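Long-range contacts in amino acid amide racemase (Ochrobactrum anthropi, PDB 6GIO), which belongs to the class-III aminotransferase family of pyridoxal-phosphate-dependent enzymes and binds pyridoxal-5'-phosphate: residues 355-360 and 394-399; 340-345 and 418-423; 171-176 and 362-367; 21-26 and 385-390. One frame throughout, in Å; residues are numbered along the deposited sequence.

Interaction 1: residues 355-360 and 394-399; sequences VDLVSD and NVLEFM
Val355 and Leu396 form the hydrogen-bonded pair where residues 355-357 run antiparallel to 395-398. Val355 N reaches Leu396 O at 2.9 Å in a nearly straight bond; the return bond from Leu396 N to Val355 O is more bent (144°). Asp356 and Val395 follow as a non-hydrogen-bonded pair, their CA atoms 4.3 Å apart, with the CA-H of Val395 directed at Val355 O.

The tight part lies around Asn394, which holds Leu357 by both of its backbone polar groups. Asn394 O accepts from Leu357 N. In its side chain CG lies between the backbone N and the carbonyl carbon (chi1 71°), and ND2 donates to Leu357 O at 2.9 Å, an almost linear bond (175°) with the acceptor in the amide plane. The same ND2 lies 2.8 Å from Asp356 OD1, although carboxylate and amide are turned steeply against each other. Asp356 OD2 forms salt bridges with Arg347 and Arg174, which probably balance its buried charge.

Away from this polar cluster the packing is apolar. Leu357 crosses Leu396 at about a right angle, CD1 to CD2 3.9 Å, and both side chains rest on Thr372 of helix 369-382. The contact thins toward Phe398, whose ring is met at its edge, in plane, by Val355 CG2, 3.7 Å from CE2. At the other end the chain leaves the pairing, and Ser359 and Asp360 are exposed to solvent. The two strands are neighbours within the mixed sheet that packs against helix 369-382, part of the smaller, C-terminal domain characteristic of fold-type I pyridoxal-phosphate enzymes.

Interaction 2: residues 340-345 and 418-423; sequences HSIIGD and QAIGDV
Ile420 carries this contact, reaching from helix 406-424 toward His340, Ile342 and Ile343. From CB the side chain forks. The CG2 branch, anti to the backbone N, lies over one face of the His340 imidazole in a CH-pi contact, 3.9 Å from the ring centroid and displaced toward the rim beside CG and ND1. The same methyl touches Ile342 CG2 at 3.6 Å, so that it meets both the ring and that side chain. The other branch continues through CG1, anti to the carbonyl carbon (chi1 -67°), to CD1, whose tip meets Ile343 CD1 at 3.7 Å, the two side chains crossing at about a right angle. The three partners are brought together by a type I beta turn from His340 to Ile343, closed by a bond from Ile343 N to His340 O, which links helix 318-339 to strand 343-349 at the edge of its sheet; just beyond, Gly344 and Asp345 both face Asp356 in a classic beta bulge. His340 also approaches the helix backbone, with CE1 3.6 Å from Gly421 CA, where the glycine has no side chain between them. His340 NE2 is hydrogen-bonded to Asp417 OD1, about one turn earlier in the same helix, which helps to fix the ring's rotation.

Interaction 3: residues 171-176 and 362-367; sequences DPFRPR and GSREPA
The Phe173 ring and the Arg364 guanidinium lie flat on one another, centres 4.1 Å apart and planes only 11° from parallel. The overlap is offset: NE and CZ of Arg364 lie over the CE1 side of the ring, while CD makes a CH-pi contact over the face, 3.7 Å from the centroid. At the edge of the ring, in its plane, sits Arg174 NH1. The guanidinium of Arg174 has Phe173 CE2 over one face, toward its rim, and Arg364 O at its edge.

Backbone oxygens accept from both arginines. Arg364, extended from CG to NE, brings NH1 to Phe173 O at 2.8 Å. In the opposite sense Arg174 grips Arg364 O side-on, with NE at 3.1 Å and NH2 at 2.8 Å from it, the oxygen lying close to the guanidinium plane. The first loop is shaped by an Asx turn, Phe173 N donating to Asp171 OD1 from above the carboxylate plane, and the second by an ST turn in which Ser363 OG accepts from Glu365 N.

Two loops, one before helix 179-191 and the other before helix 369-382, are thereby joined without regular secondary structure. Since Arg174 NH1 also forms a salt bridge with Asp356, its positive charge is probably offset in part by that carboxylate. That of Arg364 is met by a carbonyl and an aromatic face, consistent with a cation-pi contribution at a partly exposed surface.

Interaction 4: residues 21-26 and 385-390; sequences LRFSPL and AFTYVG
Phe23 drives the edge of its ring squarely into the face of Tyr388, a T-shaped pair with planes at 90° and centroids 4.9 Å apart. CE2 of Phe23 stands over the centre of the tyrosine ring, and its neighbour CD2 comes within 3.6 Å of Tyr388 CE2. Tyr388 CG takes the crowded position between its own backbone N and carbonyl carbon (chi1 57°). Phe23 CE2 lies close to the tyrosine backbone as well, 3.6 Å from Tyr388 N.

One face of the Phe23 ring is occupied by Thr387, whose CB sits almost on the ring normal, 3.9 Å from the centroid, with CG2 beside CD1 and CE1. Phe23 is thus held both at its edge and over a face by consecutive residues. Further along, Leu26 CD2 touches Ala385 CB at 3.9 Å. No hydrogen bond joins the two segments, although their touching parts run nearly antiparallel. The loop has its own restraint, an ST turn in which Ser24 OG accepts from Leu26 N at 3.2 Å.

Tyr82 of the second subunit packs on Leu26 and Ala385, so this end of the contact lies at the subunit interface. The side chain of Thr387 is about 11 Å from a bound pyridoxal-5'-phosphate. Strand 384-389 runs between strands 43-46 and 395-398 in the sheet; Leu26 and Ala385 both meet Ile44, and Tyr388 leans on helix 369-382.

Overall arrangement
Interactions 1, 2 and 4 all reach one mixed sheet, in which strand 384-389 adjoins 395-398, then 352-357 and finally the edge strand 343-349. Interaction 1 is its buried strand-to-strand pairing, rich in backbone bonds. Interactions 2 and 4 are buried too but have no hydrogen bonds between their segments: a helix meets the edge strand and its turn in one, and an N-terminal loop meets an inner strand near the second subunit in the other. Interaction 3, a surface contact of two loops, relies on arginine chemistry and touches interaction 1 through Asp356 and through Ser359 with Glu365, and interaction 2 through Phe173. Its centre is about 23 Å from that of interaction 4.

Interaction 1: residues 355-360 and 394-399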
loop_
_atom_site.group_PDB
_atom_site.type_symbol
_atom_site.label_atom_id
_atom_site.label_comp_id
_atom_site.label_asym_id
_atom_site.label_seq_id
_atom_site.Cartn_x
_atom_site.Cartn_y
_atom_site.Cartn_z
ATOM N N VAL C 355 28.221 4.985 5.550
ATOM C CA VAL C 355 29.657 4.742 5.546
ATOM C C VAL C 355 30.130 4.122 4.232
ATOM O O VAL C 355 29.868 2.960 3.953
ATOM C CB VAL C 355 30.058 3.823 6.731
ATOM C CG1 VAL C 355 31.573 3.616 6.757
ATOM C CG2 VAL C 355 29.598 4.428 8.046
ATOM N N ASP C 356 30.869 4.891 3.427
ATOM C CA ASP C 356 31.250 4.475 2.086
ATOM C C ASP C 356 32.541 3.605 2.103
ATOM O O ASP C 356 33.624 4.084 2.467
ATOM C CB ASP C 356 31.447 5.737 1.251
ATOM C CG ASP C 356 31.512 5.443 -0.201
ATOM O OD1 ASP C 356 32.272 4.523 -0.571
ATOM O OD2 ASP C 356 30.756 6.090 -0.949
ATOM N N LEU C 357 32.424 2.330 1.772
ATOM C CA LEU C 357 33.546 1.428 1.804
ATOM C C LEU C 357 34.283 1.448 0.465
ATOM O O LEU C 357 33.661 1.362 -0.601
ATOM C CB LEU C 357 33.083 -0.000 2.088
ATOM C CG LEU C 357 32.222 -0.160 3.321
ATOM C CD1 LEU C 357 31.826 -1.592 3.493
ATOM C CD2 LEU C 357 32.954 0.323 4.562
ATOM N N VAL C 358 35.599 1.590 0.529
ATOM C CA VAL C 358 36.422 1.722 -0.681
ATOM C C VAL C 358 37.577 0.720 -0.681
ATOM O O VAL C 358 38.187 0.481 0.344
ATOM C CB VAL C 358 36.991 3.123 -0.822
ATOM C CG1 VAL C 358 35.874 4.164 -0.995
ATOM C CG2 VAL C 358 37.880 3.488 0.366
ATOM N N SER C 359 37.876 0.135 -1.831
ATOM C CA SER C 359 39.028 -0.760 -1.946
ATOM C C SER C 359 40.317 0.030 -2.097
ATOM O O SER C 359 41.399 -0.535 -1.948
ATOM C CB SER C 359 38.858 -1.758 -3.105
ATOM O OG SER C 359 38.685 -1.109 -4.352
ATOM N N ASP C 360 40.216 1.334 -2.379
ATOM C CA ASP C 360 41.416 2.153 -2.565
ATOM C C ASP C 360 41.093 3.584 -2.139
ATOM O O ASP C 360 40.136 4.175 -2.671
ATOM C CB ASP C 360 41.848 2.079 -4.041
ATOM C CG ASP C 360 43.175 2.796 -4.316
ATOM O OD1 ASP C 360 43.234 4.053 -4.423
ATOM O OD2 ASP C 360 44.173 2.067 -4.406
ATOM N N ASN C 394 28.094 -0.582 -1.712
ATOM C CA ASN C 394 29.263 -0.434 -0.854
ATOM C C ASN C 394 29.096 0.599 0.287
ATOM O O ASN C 394 30.071 0.947 0.933
ATOM C CB ASN C 394 30.418 -0.008 -1.732
ATOM C CG ASN C 394 30.262 1.408 -2.202
ATOM O OD1 ASN C 394 29.233 1.750 -2.816
ATOM N ND2 ASN C 394 31.268 2.250 -1.917
ATOM N N VAL C 395 27.889 1.135 0.496
ATOM C CA VAL C 395 27.650 2.127 1.550
ATOM C C VAL C 395 26.850 1.442 2.670
ATOM O O VAL C 395 25.676 1.093 2.470
ATOM C CB VAL C 395 26.833 3.361 1.052
ATOM C CG1 VAL C 395 26.781 4.417 2.137
ATOM C CG2 VAL C 395 27.416 3.991 -0.183
ATOM N N LEU C 396 27.479 1.251 3.841
ATOM C CA LEU C 396 26.791 0.784 5.013
ATOM C C LEU C 396 25.782 1.850 5.379
ATOM O O LEU C 396 26.112 3.035 5.415
ATOM C CB LEU C 396 27.751 0.556 6.177
ATOM C CG LEU C 396 28.911 -0.412 5.964
ATOM C CD1 LEU C 396 29.686 -0.538 7.242
ATOM C CD2 LEU C 396 28.448 -1.741 5.438
ATOM N N GLU C 397 24.551 1.415 5.639
ATOM C CA GLU C 397 23.451 2.302 6.037
ATOM C C GLU C 397 23.109 2.140 7.533
ATOM O O GLU C 397 22.929 1.003 8.026
ATOM C CB GLU C 397 22.186 1.985 5.213
ATOM C CG GLU C 397 20.959 2.717 5.738
ATOM C CD GLU C 397 19.774 2.657 4.800
ATOM O OE1 GLU C 397 18.849 1.870 5.019
ATOM O OE2 GLU C 397 19.752 3.435 3.856
ATOM N N PHE C 398 23.033 3.270 8.230
ATOM C CA PHE C 398 22.628 3.318 9.643
ATOM C C PHE C 398 21.453 4.276 9.770
ATOM O O PHE C 398 21.591 5.511 9.594
ATOM C CB PHE C 398 23.788 3.732 10.553
ATOM C CG PHE C 398 24.968 2.791 10.477
ATOM C CD1 PHE C 398 24.912 1.540 11.048
ATOM C CD2 PHE C 398 26.094 3.138 9.785
ATOM C CE1 PHE C 398 25.976 0.635 10.942
ATOM C CE2 PHE C 398 27.164 2.248 9.681
ATOM C CZ PHE C 398 27.112 0.993 10.262
ATOM N N MET C 399 20.291 3.687 10.030
ATOM C CA MET C 399 19.025 4.411 10.168
ATOM C C MET C 399 18.384 3.978 11.467
ATOM O O MET C 399 17.292 3.451 11.462
ATOM C CB MET C 399 18.104 4.041 8.989
ATOM C CG MET C 399 18.618 4.586 7.659
ATOM S SD MET C 399 18.275 6.354 7.493
ATOM C CE MET C 399 16.509 6.351 7.308
#

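Interaction 2: residues 340-345 and 418-423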
loop_
_atom_site.group_PDB
_atom_site.type_symbol
_atom_site.label_atom_id
_atom_site.label_comp_id
_atom_site.label_asym_id
_atom_site.label_seq_id
_atom_site.Cartn_x
_atom_site.Cartn_y
_atom_site.Cartn_z
ATOM N N HIS C 340 40.843 1.494 10.104
ATOM C CA HIS C 340 40.366 0.755 8.946
ATOM C C HIS C 340 40.343 1.650 7.690
ATOM O O HIS C 340 39.463 2.507 7.534
ATOM C CB HIS C 340 38.964 0.267 9.260
ATOM C CG HIS C 340 38.870 -0.568 10.495
ATOM N ND1 HIS C 340 39.474 -1.808 10.599
ATOM C CD2 HIS C 340 38.219 -0.363 11.668
ATOM C CE1 HIS C 340 39.189 -2.337 11.776
ATOM N NE2 HIS C 340 38.434 -1.479 12.449
ATOM N N SER C 341 41.286 1.454 6.785
ATOM C CA SER C 341 41.389 2.359 5.639
ATOM C C SER C 341 40.214 2.161 4.639
ATOM O O SER C 341 39.934 3.056 3.833
ATOM C CB SER C 341 42.778 2.265 4.999
ATOM O OG SER C 341 43.009 0.944 4.595
ATOM N N ILE C 342 39.494 1.031 4.745
ATOM C CA ILE C 342 38.298 0.791 3.915
ATOM C C ILE C 342 37.185 1.835 4.139
ATOM O O ILE C 342 36.351 2.029 3.283
ATOM C CB ILE C 342 37.732 -0.625 4.135
ATOM C CG1 ILE C 342 36.663 -0.970 3.088
ATOM C CG2 ILE C 342 37.161 -0.770 5.543
ATOM C CD1 ILE C 342 36.209 -2.421 3.159
ATOM N N ILE C 343 37.177 2.498 5.287
ATOM C CA ILE C 343 36.188 3.525 5.561
ATOM C C ILE C 343 36.582 4.809 4.816
ATOM O O ILE C 343 37.378 5.608 5.293
ATOM C CB ILE C 343 36.058 3.766 7.077
ATOM C CG1 ILE C 343 35.624 2.475 7.769
ATOM C CG2 ILE C 343 35.068 4.912 7.369
ATOM C CD1 ILE C 343 35.674 2.555 9.281
ATOM N N GLY C 344 36.066 4.972 3.609
ATOM C CA GLY C 344 36.430 6.145 2.805
ATOM C C GLY C 344 35.702 7.422 3.172
ATOM O O GLY C 344 36.255 8.533 3.011
ATOM N N ASP C 345 34.458 7.300 3.643
ATOM C CA ASP C 345 33.642 8.489 3.971
ATOM C C ASP C 345 32.588 8.083 4.997
ATOM O O ASP C 345 32.171 6.923 5.058
ATOM C CB ASP C 345 32.955 9.002 2.702
ATOM C CG ASP C 345 32.445 10.445 2.811
ATOM O OD1 ASP C 345 32.913 11.231 3.660
ATOM O OD2 ASP C 345 31.577 10.797 1.988
ATOM N N GLN C 418 34.673 -3.964 15.071
ATOM C CA GLN C 418 35.067 -5.362 15.131
ATOM C C GLN C 418 34.677 -6.117 13.873
ATOM O O GLN C 418 35.420 -7.004 13.418
ATOM C CB GLN C 418 34.437 -6.022 16.363
ATOM C CG GLN C 418 34.975 -7.433 16.618
ATOM C CD GLN C 418 36.431 -7.424 17.048
ATOM O OE1 GLN C 418 37.256 -8.184 16.550
ATOM N NE2 GLN C 418 36.749 -6.540 17.954
ATOM N N ALA C 419 33.508 -5.788 13.307
ATOM C CA ALA C 419 33.046 -6.486 12.100
ATOM C C ALA C 419 33.955 -6.190 10.867
ATOM O O ALA C 419 34.332 -7.095 10.128
ATOM C CB ALA C 419 31.573 -6.173 11.801
ATOM N N ILE C 420 34.296 -4.920 10.669
ATOM C CA ILE C 420 35.207 -4.501 9.574
ATOM C C ILE C 420 36.581 -5.177 9.713
ATOM O O ILE C 420 37.134 -5.685 8.741
ATOM C CB ILE C 420 35.398 -2.978 9.565
ATOM C CG1 ILE C 420 34.083 -2.298 9.185
ATOM C CG2 ILE C 420 36.450 -2.598 8.556
ATOM C CD1 ILE C 420 34.056 -0.793 9.300
ATOM N N GLY C 421 37.113 -5.173 10.935
ATOM C CA GLY C 421 38.404 -5.767 11.227
ATOM C C GLY C 421 38.380 -7.240 10.965
ATOM O O GLY C 421 39.293 -7.768 10.354
ATOM N N ASP C 422 37.333 -7.921 11.417
ATOM C CA ASP C 422 37.265 -9.390 11.269
ATOM C C ASP C 422 37.167 -9.753 9.796
ATOM O O ASP C 422 37.702 -10.758 9.367
ATOM C CB ASP C 422 36.060 -9.980 12.008
ATOM C CG ASP C 422 36.192 -9.903 13.531
ATOM O OD1 ASP C 422 37.277 -9.619 14.033
ATOM O OD2 ASP C 422 35.200 -10.144 14.236
ATOM N N VAL C 423 36.452 -8.942 9.016
ATOM C CA VAL C 423 36.312 -9.245 7.593
ATOM C C VAL C 423 37.630 -8.988 6.824
ATOM O O VAL C 423 38.031 -9.804 5.971
ATOM C CB VAL C 423 35.124 -8.495 6.969
ATOM C CG1 VAL C 423 35.212 -8.494 5.446
ATOM C CG2 VAL C 423 33.808 -9.111 7.468
#

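Interaction 3: residues 171-176 and 362-367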
loop_
_atom_site.group_PDB
_atom_site.type_symbol
_atom_site.label_atom_id
_atom_site.label_comp_id
_atom_site.label_asym_id
_atom_site.label_seq_id
_atom_site.Cartn_x
_atom_site.Cartn_y
_atom_site.Cartn_z
ATOM N N ASP C 171 27.591 14.593 -6.463
ATOM C CA ASP C 171 28.075 13.767 -5.387
ATOM C C ASP C 171 29.463 14.285 -4.952
ATOM O O ASP C 171 30.445 14.056 -5.638
ATOM C CB ASP C 171 28.179 12.355 -5.918
ATOM C CG ASP C 171 28.748 11.382 -4.909
ATOM O OD1 ASP C 171 29.199 11.792 -3.798
ATOM O OD2 ASP C 171 28.730 10.196 -5.250
ATOM N N PRO C 172 29.552 14.962 -3.797
ATOM C CA PRO C 172 30.852 15.463 -3.356
ATOM C C PRO C 172 31.959 14.392 -3.214
ATOM O O PRO C 172 33.103 14.732 -3.374
ATOM C CB PRO C 172 30.557 16.095 -1.995
ATOM C CG PRO C 172 29.087 16.292 -1.954
ATOM C CD PRO C 172 28.490 15.221 -2.807
ATOM N N PHE C 173 31.632 13.139 -2.933
ATOM C CA PHE C 173 32.650 12.109 -2.695
ATOM C C PHE C 173 33.175 11.498 -4.000
ATOM O O PHE C 173 34.327 11.138 -4.073
ATOM C CB PHE C 173 32.096 11.015 -1.777
ATOM C CG PHE C 173 33.145 10.018 -1.291
ATOM C CD1 PHE C 173 34.135 10.409 -0.408
ATOM C CD2 PHE C 173 33.109 8.690 -1.695
ATOM C CE1 PHE C 173 35.067 9.504 0.068
ATOM C CE2 PHE C 173 34.035 7.769 -1.232
ATOM C CZ PHE C 173 35.032 8.180 -0.342
ATOM N N ARG C 174 32.326 11.391 -5.032
ATOM C CA ARG C 174 32.749 10.959 -6.370
ATOM C C ARG C 174 32.347 12.027 -7.353
ATOM O O ARG C 174 31.400 11.845 -8.099
ATOM C CB ARG C 174 32.128 9.627 -6.728
ATOM C CG ARG C 174 32.574 8.538 -5.759
ATOM C CD ARG C 174 32.316 7.151 -6.264
ATOM N NE ARG C 174 32.964 6.154 -5.421
ATOM C CZ ARG C 174 32.520 5.761 -4.228
ATOM N NH1 ARG C 174 31.433 6.293 -3.704
ATOM N NH2 ARG C 174 33.179 4.833 -3.534
ATOM N N PRO C 175 33.065 13.166 -7.355
ATOM C CA PRO C 175 32.526 14.403 -7.975
ATOM C C PRO C 175 32.730 14.490 -9.489
ATOM O O PRO C 175 33.392 15.411 -9.985
ATOM C CB PRO C 175 33.291 15.495 -7.240
ATOM C CG PRO C 175 34.620 14.887 -7.060
ATOM C CD PRO C 175 34.373 13.428 -6.729
ATOM N N ARG C 176 32.159 13.521 -10.197
ATOM C CA ARG C 176 32.069 13.529 -11.658
ATOM C C ARG C 176 31.283 14.759 -12.161
ATOM O O ARG C 176 31.638 15.355 -13.170
ATOM C CB ARG C 176 31.458 12.210 -12.137
ATOM C CG ARG C 176 32.349 11.007 -11.782
ATOM C CD ARG C 176 31.846 9.653 -12.290
ATOM N NE ARG C 176 32.025 9.529 -13.735
ATOM C CZ ARG C 176 31.891 8.406 -14.446
ATOM N NH1 ARG C 176 31.584 7.244 -13.863
ATOM N NH2 ARG C 176 32.063 8.455 -15.766
ATOM N N GLY C 362 42.755 6.351 -2.565
ATOM C CA GLY C 362 43.137 7.290 -3.607
ATOM C C GLY C 362 42.136 7.391 -4.726
ATOM O O GLY C 362 41.704 8.492 -5.091
ATOM N N SER C 363 41.759 6.249 -5.275
ATOM C CA SER C 363 40.773 6.189 -6.392
ATOM C C SER C 363 39.300 6.189 -5.931
ATOM O O SER C 363 38.408 6.560 -6.691
ATOM C CB SER C 363 41.014 4.939 -7.206
ATOM O OG SER C 363 40.596 3.801 -6.482
ATOM N N ARG C 364 39.045 5.779 -4.683
ATOM C CA ARG C 364 37.674 5.700 -4.141
ATOM C C ARG C 364 36.855 4.651 -4.866
ATOM O O ARG C 364 35.601 4.643 -4.848
ATOM C CB ARG C 364 36.997 7.094 -4.131
ATOM C CG ARG C 364 37.651 8.006 -3.113
ATOM C CD ARG C 364 36.992 9.375 -3.058
ATOM N NE ARG C 364 37.581 10.193 -2.020
ATOM C CZ ARG C 364 37.291 11.471 -1.794
ATOM N NH1 ARG C 364 36.415 12.112 -2.542
ATOM N NH2 ARG C 364 37.903 12.129 -0.814
ATOM N N GLU C 365 37.561 3.718 -5.496
ATOM C CA GLU C 365 36.932 2.556 -6.052
ATOM C C GLU C 365 36.099 1.866 -4.942
ATOM O O GLU C 365 36.616 1.581 -3.863
ATOM C CB GLU C 365 37.981 1.590 -6.620
ATOM C CG GLU C 365 37.414 0.390 -7.370
ATOM C CD GLU C 365 36.682 0.760 -8.673
ATOM O OE1 GLU C 365 36.693 1.952 -9.106
ATOM O OE2 GLU C 365 36.067 -0.155 -9.272
ATOM N N PRO C 366 34.821 1.577 -5.222
ATOM C CA PRO C 366 33.946 0.964 -4.220
ATOM C C PRO C 366 34.471 -0.378 -3.746
ATOM O O PRO C 366 34.963 -1.126 -4.543
ATOM C CB PRO C 366 32.627 0.715 -4.974
ATOM C CG PRO C 366 32.750 1.430 -6.293
ATOM C CD PRO C 366 34.119 1.996 -6.450
ATOM N N ALA C 367 34.306 -0.721 -2.475
ATOM C CA ALA C 367 34.682 -2.075 -2.037
ATOM C C ALA C 367 33.793 -3.057 -2.727
ATOM O O ALA C 367 32.660 -2.712 -3.096
ATOM C CB ALA C 367 34.575 -2.237 -0.536
#

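Interaction 4: residues 21-26 and 385-390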
loop_
_atom_site.group_PDB
_atom_site.type_symbol
_atom_site.label_atom_id
_atom_site.label_comp_id
_atom_site.label_asym_id
_atom_site.label_seq_id
_atom_site.Cartn_x
_atom_site.Cartn_y
_atom_site.Cartn_z
ATOM N N LEU C 21 14.698 -8.750 0.396
ATOM C CA LEU C 21 15.961 -7.986 0.297
ATOM C C LEU C 21 16.728 -8.237 1.587
ATOM O O LEU C 21 16.857 -7.375 2.465
ATOM C CB LEU C 21 15.713 -6.483 0.127
ATOM C CG LEU C 21 16.995 -5.655 -0.096
ATOM C CD1 LEU C 21 17.706 -6.056 -1.390
ATOM C CD2 LEU C 21 16.679 -4.162 -0.100
ATOM N N ARG C 22 17.209 -9.458 1.702
ATOM C CA ARG C 22 17.754 -9.965 2.939
ATOM C C ARG C 22 19.266 -9.753 3.022
ATOM O O ARG C 22 19.990 -10.107 2.098
ATOM C CB ARG C 22 17.369 -11.454 3.067
ATOM C CG ARG C 22 15.846 -11.683 2.939
ATOM C CD ARG C 22 15.129 -11.291 4.214
ATOM N NE ARG C 22 13.659 -11.392 4.136
ATOM C CZ ARG C 22 12.956 -12.528 4.184
ATOM N NH1 ARG C 22 13.565 -13.721 4.246
ATOM N NH2 ARG C 22 11.620 -12.478 4.164
ATOM N N PHE C 23 19.737 -9.201 4.143
ATOM C CA PHE C 23 21.160 -8.915 4.307
ATOM C C PHE C 23 21.846 -9.853 5.289
ATOM O O PHE C 23 23.062 -9.825 5.380
ATOM C CB PHE C 23 21.360 -7.479 4.775
ATOM C CG PHE C 23 20.941 -6.460 3.765
ATOM C CD1 PHE C 23 19.624 -6.074 3.665
ATOM C CD2 PHE C 23 21.864 -5.889 2.915
ATOM C CE1 PHE C 23 19.226 -5.115 2.748
ATOM C CE2 PHE C 23 21.473 -4.937 1.991
ATOM C CZ PHE C 23 20.154 -4.548 1.897
ATOM N N SER C 24 21.072 -10.643 6.040
ATOM C CA SER C 24 21.611 -11.525 7.078
ATOM C C SER C 24 20.580 -12.566 7.396
ATOM O O SER C 24 19.432 -12.434 6.960
ATOM C CB SER C 24 21.997 -10.751 8.359
ATOM O OG SER C 24 20.899 -10.573 9.253
ATOM N N PRO C 25 20.962 -13.610 8.167
ATOM C CA PRO C 25 19.956 -14.618 8.574
ATOM C C PRO C 25 18.909 -14.168 9.629
ATOM O O PRO C 25 18.033 -14.960 9.984
ATOM C CB PRO C 25 20.807 -15.757 9.197
ATOM C CG PRO C 25 22.240 -15.446 8.839
ATOM C CD PRO C 25 22.316 -13.941 8.641
ATOM N N LEU C 26 19.022 -12.948 10.150
ATOM C CA LEU C 26 18.188 -12.511 11.263
ATOM C C LEU C 26 16.696 -12.726 10.956
ATOM O O LEU C 26 16.175 -12.242 9.954
ATOM C CB LEU C 26 18.449 -11.045 11.575
ATOM C CG LEU C 26 17.661 -10.412 12.746
ATOM C CD1 LEU C 26 17.925 -11.183 14.038
ATOM C CD2 LEU C 26 18.015 -8.936 12.854
ATOM N N ALA C 385 22.141 -5.174 13.769
ATOM C CA ALA C 385 21.461 -5.312 12.490
ATOM C C ALA C 385 21.619 -4.043 11.645
ATOM O O ALA C 385 21.144 -2.951 12.037
ATOM C CB ALA C 385 19.986 -5.629 12.693
ATOM N N PHE C 386 22.253 -4.176 10.478
ATOM C CA PHE C 386 22.313 -3.023 9.554
ATOM C C PHE C 386 22.330 -3.507 8.128
ATOM O O PHE C 386 22.227 -4.721 7.883
ATOM C CB PHE C 386 23.457 -2.039 9.903
ATOM C CG PHE C 386 24.810 -2.686 10.093
ATOM C CD1 PHE C 386 25.119 -3.370 11.276
ATOM C CD2 PHE C 386 25.797 -2.569 9.118
ATOM C CE1 PHE C 386 26.361 -3.961 11.463
ATOM C CE2 PHE C 386 27.048 -3.161 9.297
ATOM C CZ PHE C 386 27.323 -3.866 10.462
ATOM N N THR C 387 22.431 -2.567 7.180
ATOM C CA THR C 387 22.278 -2.895 5.751
ATOM C C THR C 387 23.301 -2.150 4.939
ATOM O O THR C 387 24.089 -1.406 5.492
ATOM C CB THR C 387 20.880 -2.524 5.243
ATOM O OG1 THR C 387 20.697 -1.109 5.352
ATOM C CG2 THR C 387 19.821 -3.220 6.065
ATOM N N TYR C 388 23.301 -2.352 3.622
ATOM C CA TYR C 388 24.010 -1.432 2.744
ATOM C C TYR C 388 23.159 -0.904 1.586
ATOM O O TYR C 388 22.178 -1.515 1.161
ATOM C CB TYR C 388 25.273 -2.054 2.182
ATOM C CG TYR C 388 25.063 -3.338 1.431
ATOM C CD1 TYR C 388 24.698 -3.353 0.095
ATOM C CD2 TYR C 388 25.253 -4.546 2.073
ATOM C CE1 TYR C 388 24.535 -4.553 -0.590
ATOM C CE2 TYR C 388 25.100 -5.733 1.412
ATOM C CZ TYR C 388 24.746 -5.743 0.090
ATOM O OH TYR C 388 24.612 -6.977 -0.497
ATOM N N VAL C 389 23.585 0.237 1.081
ATOM C CA VAL C 389 22.926 0.883 -0.026
ATOM C C VAL C 389 23.970 1.320 -1.020
ATOM O O VAL C 389 25.147 0.956 -0.900
ATOM C CB VAL C 389 22.076 2.078 0.465
ATOM C CG1 VAL C 389 20.975 1.549 1.383
ATOM C CG2 VAL C 389 22.923 3.148 1.149
ATOM N N GLY C 390 23.526 2.027 -2.054
ATOM C CA GLY C 390 24.439 2.735 -2.961
ATOM C C GLY C 390 24.420 2.171 -4.358
ATOM O O GLY C 390 24.178 1.002 -4.563
#